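PDB 2YGK: DNA double-strand break repair nuclease NurA from Sulfolobus solfataricus, which acts as a manganese-dependent nuclease that, together with the HerA helicase, processes the ends of linear double-stranded DNA during double-strand break repair. Local coordinates for residues 157-162 with 178-184; 227-232 with 283-288. One frame throughout, in Å; residues are numbered along the deposited sequence.

Contact 1 of 2, residues 157-162 with 178-184; sequences IRNVDL and LMLLNQF
Phe184 and Ile157 lie alongside each other and run in opposite directions, so that CG2 of Ile157 comes against the root of the aromatic side chain, 4.0 Å from Phe184 CB. With CG anti to the backbone N (chi1 172°), the Phe184 ring is carried across to the end of helix 151-159. There its rim meets Val160, whose CG2 stands near the ring plane, 4.0 Å from Phe184 CE2, while the Ile157 carbonyl O approaches the ring obliquely at 3.7 Å from the same CE2. With alanine instead of Phe184, the space beside Ile157 CG2 is likely to be left unfilled and Val160 CG2 to lose its aromatic neighbour. The other branch of Ile157 reaches the opposing backbone: the Ile157 and Leu180 side chains cross at about a right angle, Ile157 CD1 lying 3.6 Å from Leu180 CB and as near to Leu181 N. Leu181 splits its two methyls, CD1 facing the Ile157 carbonyl O at 3.9 Å and CD2 meeting Leu162 CD2 at 3.5 Å. Leu162 also touches Leu115 of helix 104-123, which extends this apolar layer. No hydrogen bond joins the segments. Val160, with positive phi, ends helix 151-159 in a Schellman motif, and Asp161 stands at the N-cap of helix 162-166, its OD1 weakly bonded to Gly164 N: a short helix-to-helix connection packed onto the long helix 171-193.

Contact 2 of 2, residues 227-232 with 283-288; sequences RGFSKL and VKEIMD
Arg227, just before strand 228-236, meets Met287 and Asp288 of helix 280-291, a helix packed against the mixed sheet of the NurA domain, whose family belongs to the RNase H clan. Beside it, the SE of selenomethionine Met287 lies 3.8 Å from Phe229 CD1, an oblique Met-aromatic contact. Val283 CG1 covers one face of the Phe229 ring in a CH-pi contact, 3.9 Å from the centroid. From CB, Arg227 extends with CG anti to the backbone N (chi1 172°), and CG meets the methyl CE of Met287 at 3.7 Å. Farther out, the same CE sits over the centre of one guanidinium face, 4.0 Å above its plane. NE bonds to the Leu263 carbonyl and NH1 to that of Tyr42, which fixes the flat group's rotation; NH2 also binds Ser291 OG. Each carboxylate oxygen of Asp288 has a partner, OD2 the Tyr42 hydroxyl and OD1 Arg227. This salt bridge is nearly coplanar, 7° between the two planes: Arg227 NH2 points at the anti lone pair of Asp288 OD1 over 3.1 Å, with an N-H...O angle of 170°.

Contact 1 closes before contact 2 opens along the chain, and both belong to the NurA domain. Their centres lie about 34 Å apart and their nearest atoms about 21 Å, so they do not touch. Contact 1 is helix against helix, joining the end of helix 151-159 to helix 171-193; contact 2 sets helix 280-291 against strand 228-236, next to the outermost strand 39-41 of the nine-stranded sheet. Strand 197-201, which follows helix 171-193, and strand 228-236 belong to that same sheet, with 270-275 and 255-262 between them. Both lie away from the manganese held by Asp58 and Asp133; they are packing contacts in separate parts of one domain.

Contact 1 of 2, residues 157-162 with 178-184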
ATOM      1  N   ILE A 157      16.281   5.730  21.882  1.00 91.79           N
ATOM      2  CA  ILE A 157      15.502   4.534  22.133  1.00 91.11           C
ATOM      3  C   ILE A 157      15.196   4.455  23.623  1.00 92.81           C
ATOM      4  O   ILE A 157      14.028   4.432  24.020  1.00 90.87           O
ATOM      5  CB  ILE A 157      16.275   3.244  21.700  1.00 92.21           C
ATOM      6  CG1 ILE A 157      16.535   3.226  20.187  1.00 91.51           C
ATOM      7  CG2 ILE A 157      15.543   1.981  22.126  1.00 90.48           C
ATOM      8  CD1 ILE A 157      15.297   3.258  19.335  1.00 88.52           C
ATOM      9  N   ARG A 158      16.259   4.445  24.431  1.00 97.11           N
ATOM     10  CA  ARG A 158      16.169   4.250  25.890  1.00 99.81           C
ATOM     11  C   ARG A 158      15.346   5.308  26.622  1.00 98.41           C
ATOM     12  O   ARG A 158      14.751   5.028  27.690  1.00 98.58           O
ATOM     13  CB  ARG A 158      17.576   4.172  26.521  1.00104.77           C
ATOM     14  CG  ARG A 158      18.310   2.840  26.296  1.00110.58           C
ATOM     15  CD  ARG A 158      19.801   2.904  26.687  1.00121.35           C
ATOM     16  NE  ARG A 158      20.631   2.099  25.784  1.00127.87           N
ATOM     17  CZ  ARG A 158      21.963   2.038  25.806  1.00136.82           C
ATOM     18  NH1 ARG A 158      22.666   2.722  26.707  1.00142.30           N
ATOM     19  NH2 ARG A 158      22.595   1.270  24.923  1.00139.30           N
ATOM     20  N   ASN A 159      15.314   6.517  26.058  1.00 97.45           N
ATOM     21  CA  ASN A 159      14.620   7.624  26.695  1.00 97.00           C
ATOM     22  C   ASN A 159      13.262   7.899  26.085  1.00 93.12           C
ATOM     23  O   ASN A 159      12.540   8.771  26.559  1.00 92.55           O
ATOM     24  CB  ASN A 159      15.488   8.869  26.625  1.00 99.30           C
ATOM     25  CG  ASN A 159      16.888   8.608  27.117  1.00102.85           C
ATOM     26  OD1 ASN A 159      17.080   7.936  28.130  1.00104.74           O
ATOM     27  ND2 ASN A 159      17.877   9.120  26.399  1.00104.76           N
ATOM     28  N   VAL A 160      12.934   7.154  25.030  1.00 90.41           N
ATOM     29  CA  VAL A 160      11.621   7.208  24.394  1.00 86.95           C
ATOM     30  C   VAL A 160      11.364   8.595  23.838  1.00 85.91           C
ATOM     31  O   VAL A 160      10.348   9.215  24.121  1.00 84.23           O
ATOM     32  CB  VAL A 160      10.485   6.793  25.377  1.00 86.29           C
ATOM     33  CG1 VAL A 160       9.141   6.770  24.655  1.00 83.84           C
ATOM     34  CG2 VAL A 160      10.791   5.429  26.023  1.00 85.93           C
ATOM     35  N   ASP A 161      12.302   9.062  23.029  1.00 86.56           N
ATOM     36  CA  ASP A 161      12.272  10.425  22.516  1.00 86.80           C
ATOM     37  C   ASP A 161      11.760  10.438  21.072  1.00 84.28           C
ATOM     38  O   ASP A 161      12.548  10.403  20.120  1.00 84.46           O
ATOM     39  CB  ASP A 161      13.682  11.026  22.620  1.00 89.80           C
ATOM     40  CG  ASP A 161      13.720  12.538  22.373  1.00 91.53           C
ATOM     41  OD1 ASP A 161      12.652  13.152  22.112  1.00 91.54           O
ATOM     42  OD2 ASP A 161      14.840  13.109  22.446  1.00 93.90           O
ATOM     43  N   LEU A 162      10.436  10.480  20.910  1.00 81.85           N
ATOM     44  CA  LEU A 162       9.842  10.515  19.564  1.00 79.71           C
ATOM     45  C   LEU A 162      10.290  11.746  18.806  1.00 80.08           C
ATOM     46  O   LEU A 162      10.724  11.629  17.669  1.00 79.53           O
ATOM     47  CB  LEU A 162       8.319  10.506  19.605  1.00 77.65           C
ATOM     48  CG  LEU A 162       7.659   9.163  19.821  1.00 76.16           C
ATOM     49  CD1 LEU A 162       6.165   9.363  19.770  1.00 74.20           C
ATOM     50  CD2 LEU A 162       8.116   8.153  18.787  1.00 75.58           C
ATOM     51  N   LEU A 178      12.742   3.704  14.459  1.00 58.73           N
ATOM     52  CA  LEU A 178      11.344   3.529  14.885  1.00 55.76           C
ATOM     53  C   LEU A 178      11.008   2.060  15.127  1.00 54.81           C
ATOM     54  O   LEU A 178      10.307   1.744  16.057  1.00 53.79           O
ATOM     55  CB  LEU A 178      10.375   4.160  13.893  1.00 53.85           C
ATOM     56  CG  LEU A 178      10.271   5.688  13.972  1.00 53.22           C
ATOM     57  CD1 LEU A 178       9.672   6.340  12.691  1.00 49.77           C
ATOM     58  CD2 LEU A 178       9.489   6.082  15.194  1.00 51.38           C
HETATM   59  N   MSE A 179      11.529   1.171  14.291  0.50 55.64           N
HETATM   60  CA  MSE A 179      11.352  -0.257  14.490  0.50 55.69           C
HETATM   61  C   MSE A 179      11.895  -0.669  15.854  0.50 56.83           C
HETATM   62  O   MSE A 179      11.207  -1.342  16.628  0.50 56.14           O
HETATM   63  CB  MSE A 179      12.061  -1.037  13.388  0.50 57.19           C
HETATM   64  CG  MSE A 179      11.348  -0.960  12.064  0.50 56.89           C
HETATM   65 SE   MSE A 179      12.265  -1.921  10.668  0.50 62.61          SE
HETATM   66  CE  MSE A 179      11.952  -3.740  11.328  0.50 60.11           C
ATOM     67  N   LEU A 180      13.123  -0.254  16.149  1.00 58.89           N
ATOM     68  CA  LEU A 180      13.733  -0.527  17.453  1.00 60.09           C
ATOM     69  C   LEU A 180      12.866  -0.025  18.607  1.00 58.18           C
ATOM     70  O   LEU A 180      12.568  -0.776  19.538  1.00 57.66           O
ATOM     71  CB  LEU A 180      15.125   0.100  17.558  1.00 62.82           C
ATOM     72  CG  LEU A 180      16.330  -0.836  17.432  1.00 65.99           C
ATOM     73  CD1 LEU A 180      17.607  -0.067  17.741  1.00 69.04           C
ATOM     74  CD2 LEU A 180      16.227  -2.048  18.363  1.00 66.44           C
ATOM     75  N   LEU A 181      12.442   1.233  18.522  1.00 56.51           N
ATOM     76  CA  LEU A 181      11.568   1.820  19.545  1.00 54.94           C
ATOM     77  C   LEU A 181      10.356   0.934  19.854  1.00 52.63           C
ATOM     78  O   LEU A 181      10.041   0.654  21.016  1.00 52.43           O
ATOM     79  CB  LEU A 181      11.084   3.212  19.117  1.00 53.68           C
ATOM     80  CG  LEU A 181      10.299   3.959  20.199  1.00 52.57           C
ATOM     81  CD1 LEU A 181      11.085   3.986  21.513  1.00 54.26           C
ATOM     82  CD2 LEU A 181       9.913   5.357  19.759  1.00 50.85           C
ATOM     83  N   ASN A 182       9.673   0.489  18.812  1.00 50.54           N
ATOM     84  CA  ASN A 182       8.558  -0.420  19.025  1.00 48.90           C
ATOM     85  C   ASN A 182       8.964  -1.713  19.760  1.00 49.85           C
ATOM     86  O   ASN A 182       8.281  -2.139  20.689  1.00 49.60           O
ATOM     87  CB  ASN A 182       7.901  -0.743  17.710  1.00 47.35           C
ATOM     88  CG  ASN A 182       7.331   0.470  17.049  1.00 46.24           C
ATOM     89  OD1 ASN A 182       7.133   1.490  17.686  1.00 46.17           O
ATOM     90  ND2 ASN A 182       7.045   0.363  15.767  1.00 45.08           N
ATOM     91  N   GLN A 183      10.083  -2.317  19.373  1.00 51.40           N
ATOM     92  CA  GLN A 183      10.546  -3.553  20.023  1.00 52.66           C
ATOM     93  C   GLN A 183      10.832  -3.325  21.508  1.00 53.55           C
ATOM     94  O   GLN A 183      10.489  -4.153  22.349  1.00 54.14           O
ATOM     95  CB  GLN A 183      11.780  -4.137  19.314  1.00 54.73           C
ATOM     96  CG  GLN A 183      11.468  -4.768  17.951  1.00 54.67           C
ATOM     97  CD  GLN A 183      12.674  -5.385  17.230  1.00 59.43           C
ATOM     98  OE1 GLN A 183      13.838  -5.178  17.596  1.00 62.62           O
ATOM     99  NE2 GLN A 183      12.384  -6.151  16.187  1.00 60.50           N
ATOM    100  N   PHE A 184      11.420  -2.183  21.821  1.00 54.48           N
ATOM    101  CA  PHE A 184      11.732  -1.802  23.184  1.00 56.05           C
ATOM    102  C   PHE A 184      10.459  -1.505  23.951  1.00 54.44           C
ATOM    103  O   PHE A 184      10.317  -1.919  25.105  1.00 56.30           O
ATOM    104  CB  PHE A 184      12.663  -0.595  23.177  1.00 57.97           C
ATOM    105  CG  PHE A 184      12.914   0.010  24.535  1.00 61.92           C
ATOM    106  CD1 PHE A 184      13.774  -0.601  25.446  1.00 65.89           C
ATOM    107  CD2 PHE A 184      12.316   1.215  24.890  1.00 63.56           C
ATOM    108  CE1 PHE A 184      14.015  -0.024  26.690  1.00 68.95           C
ATOM    109  CE2 PHE A 184      12.565   1.803  26.136  1.00 66.16           C
ATOM    110  CZ  PHE A 184      13.414   1.182  27.034  1.00 68.75           C
TER

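Contact 2 of 2, residues 227-232 with 283-288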
ATOM      1  N   ARG A 227     -19.914 -20.555  19.048  1.00 46.23           N
ATOM      2  CA  ARG A 227     -18.955 -19.915  19.949  1.00 44.25           C
ATOM      3  C   ARG A 227     -17.937 -20.929  20.503  1.00 42.69           C
ATOM      4  O   ARG A 227     -18.306 -22.012  20.932  1.00 42.97           O
ATOM      5  CB  ARG A 227     -19.716 -19.249  21.089  1.00 44.50           C
ATOM      6  CG  ARG A 227     -18.862 -18.687  22.219  1.00 45.77           C
ATOM      7  CD  ARG A 227     -19.780 -18.142  23.335  1.00 47.40           C
ATOM      8  NE  ARG A 227     -19.115 -17.228  24.273  1.00 45.70           N
ATOM      9  CZ  ARG A 227     -18.690 -17.560  25.495  1.00 48.60           C
ATOM     10  NH1 ARG A 227     -18.790 -18.807  25.943  1.00 50.26           N
ATOM     11  NH2 ARG A 227     -18.134 -16.640  26.281  1.00 49.32           N
ATOM     12  N   GLY A 228     -16.663 -20.569  20.485  1.00 40.34           N
ATOM     13  CA  GLY A 228     -15.629 -21.474  20.931  1.00 40.00           C
ATOM     14  C   GLY A 228     -14.180 -21.027  20.772  1.00 38.67           C
ATOM     15  O   GLY A 228     -13.871 -19.859  20.688  1.00 36.92           O
ATOM     16  N   PHE A 229     -13.281 -21.999  20.779  1.00 39.70           N
ATOM     17  CA  PHE A 229     -11.866 -21.740  20.763  1.00 39.72           C
ATOM     18  C   PHE A 229     -11.112 -22.874  20.166  1.00 41.50           C
ATOM     19  O   PHE A 229     -11.571 -23.988  20.132  1.00 43.13           O
ATOM     20  CB  PHE A 229     -11.349 -21.455  22.164  1.00 39.62           C
ATOM     21  CG  PHE A 229     -11.472 -22.591  23.091  1.00 40.59           C
ATOM     22  CD1 PHE A 229     -12.672 -22.832  23.764  1.00 42.91           C
ATOM     23  CD2 PHE A 229     -10.401 -23.434  23.317  1.00 42.44           C
ATOM     24  CE1 PHE A 229     -12.792 -23.915  24.656  1.00 43.52           C
ATOM     25  CE2 PHE A 229     -10.511 -24.518  24.198  1.00 42.58           C
ATOM     26  CZ  PHE A 229     -11.701 -24.754  24.866  1.00 42.72           C
ATOM     27  N   SER A 230      -9.936 -22.584  19.657  1.00 43.18           N
ATOM     28  CA  SER A 230      -9.177 -23.596  18.944  1.00 45.44           C
ATOM     29  C   SER A 230      -8.170 -24.253  19.841  1.00 47.72           C
ATOM     30  O   SER A 230      -7.849 -23.748  20.908  1.00 47.63           O
ATOM     31  CB  SER A 230      -8.393 -22.916  17.841  1.00 45.42           C
ATOM     32  OG  SER A 230      -7.330 -22.162  18.392  1.00 42.49           O
ATOM     33  N   LYS A 231      -7.605 -25.347  19.363  1.00 50.91           N
ATOM     34  CA  LYS A 231      -6.351 -25.817  19.887  1.00 53.32           C
ATOM     35  C   LYS A 231      -5.396 -24.619  20.082  1.00 53.35           C
ATOM     36  O   LYS A 231      -5.347 -23.683  19.267  1.00 51.66           O
ATOM     37  CB  LYS A 231      -5.750 -26.838  18.941  1.00 55.64           C
ATOM     38  CG  LYS A 231      -4.321 -27.204  19.269  1.00 60.20           C
ATOM     39  CD  LYS A 231      -3.929 -28.579  18.704  1.00 67.48           C
ATOM     40  CE  LYS A 231      -2.744 -29.161  19.489  1.00 71.77           C
ATOM     41  NZ  LYS A 231      -1.854 -30.059  18.707  1.00 75.80           N
ATOM     42  N   LEU A 232      -4.662 -24.676  21.190  1.00 55.22           N
ATOM     43  CA  LEU A 232      -3.706 -23.666  21.586  1.00 56.07           C
ATOM     44  C   LEU A 232      -2.424 -23.954  20.885  1.00 58.22           C
ATOM     45  O   LEU A 232      -2.050 -25.086  20.748  1.00 60.12           O
ATOM     46  CB  LEU A 232      -3.487 -23.681  23.103  1.00 56.75           C
ATOM     47  CG  LEU A 232      -4.619 -22.995  23.892  1.00 57.23           C
ATOM     48  CD1 LEU A 232      -6.031 -23.466  23.456  1.00 56.92           C
ATOM     49  CD2 LEU A 232      -4.458 -23.214  25.413  1.00 59.89           C
ATOM     50  N   VAL A 283      -8.322 -19.755  28.902  1.00 48.98           N
ATOM     51  CA  VAL A 283      -8.983 -19.418  27.649  1.00 46.66           C
ATOM     52  C   VAL A 283     -10.491 -19.179  27.806  1.00 45.80           C
ATOM     53  O   VAL A 283     -11.002 -18.176  27.272  1.00 45.11           O
ATOM     54  CB  VAL A 283      -8.756 -20.517  26.590  1.00 47.00           C
ATOM     55  CG1 VAL A 283      -9.852 -20.526  25.560  1.00 45.27           C
ATOM     56  CG2 VAL A 283      -7.415 -20.324  25.934  1.00 47.09           C
ATOM     57  N   LYS A 284     -11.187 -20.082  28.515  1.00 45.16           N
ATOM     58  CA  LYS A 284     -12.623 -19.948  28.771  1.00 44.73           C
ATOM     59  C   LYS A 284     -12.938 -18.745  29.685  1.00 45.00           C
ATOM     60  O   LYS A 284     -13.976 -18.060  29.512  1.00 44.67           O
ATOM     61  CB  LYS A 284     -13.199 -21.212  29.418  1.00 46.19           C
ATOM     62  CG  LYS A 284     -13.456 -22.390  28.497  1.00 45.99           C
ATOM     63  CD  LYS A 284     -13.677 -23.669  29.282  1.00 48.00           C
ATOM     64  CE  LYS A 284     -13.865 -24.898  28.376  1.00 49.25           C
ATOM     65  NZ  LYS A 284     -13.802 -26.189  29.105  1.00 50.21           N
ATOM     66  N   GLU A 285     -12.066 -18.483  30.656  1.00 45.37           N
ATOM     67  CA  GLU A 285     -12.221 -17.268  31.474  1.00 45.82           C
ATOM     68  C   GLU A 285     -12.045 -16.016  30.604  1.00 43.73           C
ATOM     69  O   GLU A 285     -12.788 -15.052  30.756  1.00 42.95           O
ATOM     70  CB  GLU A 285     -11.226 -17.234  32.643  1.00 47.62           C
ATOM     71  CG  GLU A 285     -11.462 -18.306  33.727  1.00 51.26           C
ATOM     72  CD  GLU A 285     -10.402 -18.264  34.840  1.00 56.98           C
ATOM     73  OE1 GLU A 285      -9.591 -17.284  34.889  1.00 60.96           O
ATOM     74  OE2 GLU A 285     -10.387 -19.203  35.672  1.00 58.93           O
ATOM     75  N   ILE A 286     -11.068 -16.037  29.691  1.00 42.11           N
ATOM     76  CA  ILE A 286     -10.820 -14.875  28.843  1.00 40.84           C
ATOM     77  C   ILE A 286     -11.978 -14.657  27.861  1.00 40.15           C
ATOM     78  O   ILE A 286     -12.341 -13.516  27.580  1.00 40.10           O
ATOM     79  CB  ILE A 286      -9.489 -14.992  28.050  1.00 40.95           C
ATOM     80  CG1 ILE A 286      -8.277 -14.797  28.972  1.00 41.90           C
ATOM     81  CG2 ILE A 286      -9.419 -13.969  26.908  1.00 36.81           C
ATOM     82  CD1 ILE A 286      -6.953 -15.149  28.271  1.00 40.98           C
HETATM   83  N   MSE A 287     -12.549 -15.738  27.336  1.00 39.38           N
HETATM   84  CA  MSE A 287     -13.704 -15.609  26.471  1.00 38.78           C
HETATM   85  C   MSE A 287     -14.890 -15.015  27.226  1.00 39.78           C
HETATM   86  O   MSE A 287     -15.569 -14.135  26.743  1.00 39.38           O
HETATM   87  CB  MSE A 287     -14.103 -16.980  25.929  1.00 38.97           C
HETATM   88  CG  MSE A 287     -13.143 -17.505  24.906  1.00 38.10           C
HETATM   89 SE   MSE A 287     -13.662 -19.222  24.213  1.00 40.38          SE
HETATM   90  CE  MSE A 287     -15.437 -18.902  23.502  1.00 37.56           C
ATOM     91  N   ASP A 288     -15.139 -15.540  28.416  1.00 41.91           N
ATOM     92  CA  ASP A 288     -16.319 -15.183  29.209  1.00 43.18           C
ATOM     93  C   ASP A 288     -16.285 -13.729  29.569  1.00 43.29           C
ATOM     94  O   ASP A 288     -17.268 -13.021  29.401  1.00 44.30           O
ATOM     95  CB  ASP A 288     -16.374 -16.036  30.468  1.00 44.51           C
ATOM     96  CG  ASP A 288     -16.936 -17.428  30.212  1.00 46.47           C
ATOM     97  OD1 ASP A 288     -17.389 -17.666  29.065  1.00 48.53           O
ATOM     98  OD2 ASP A 288     -16.918 -18.281  31.155  1.00 47.23           O
TER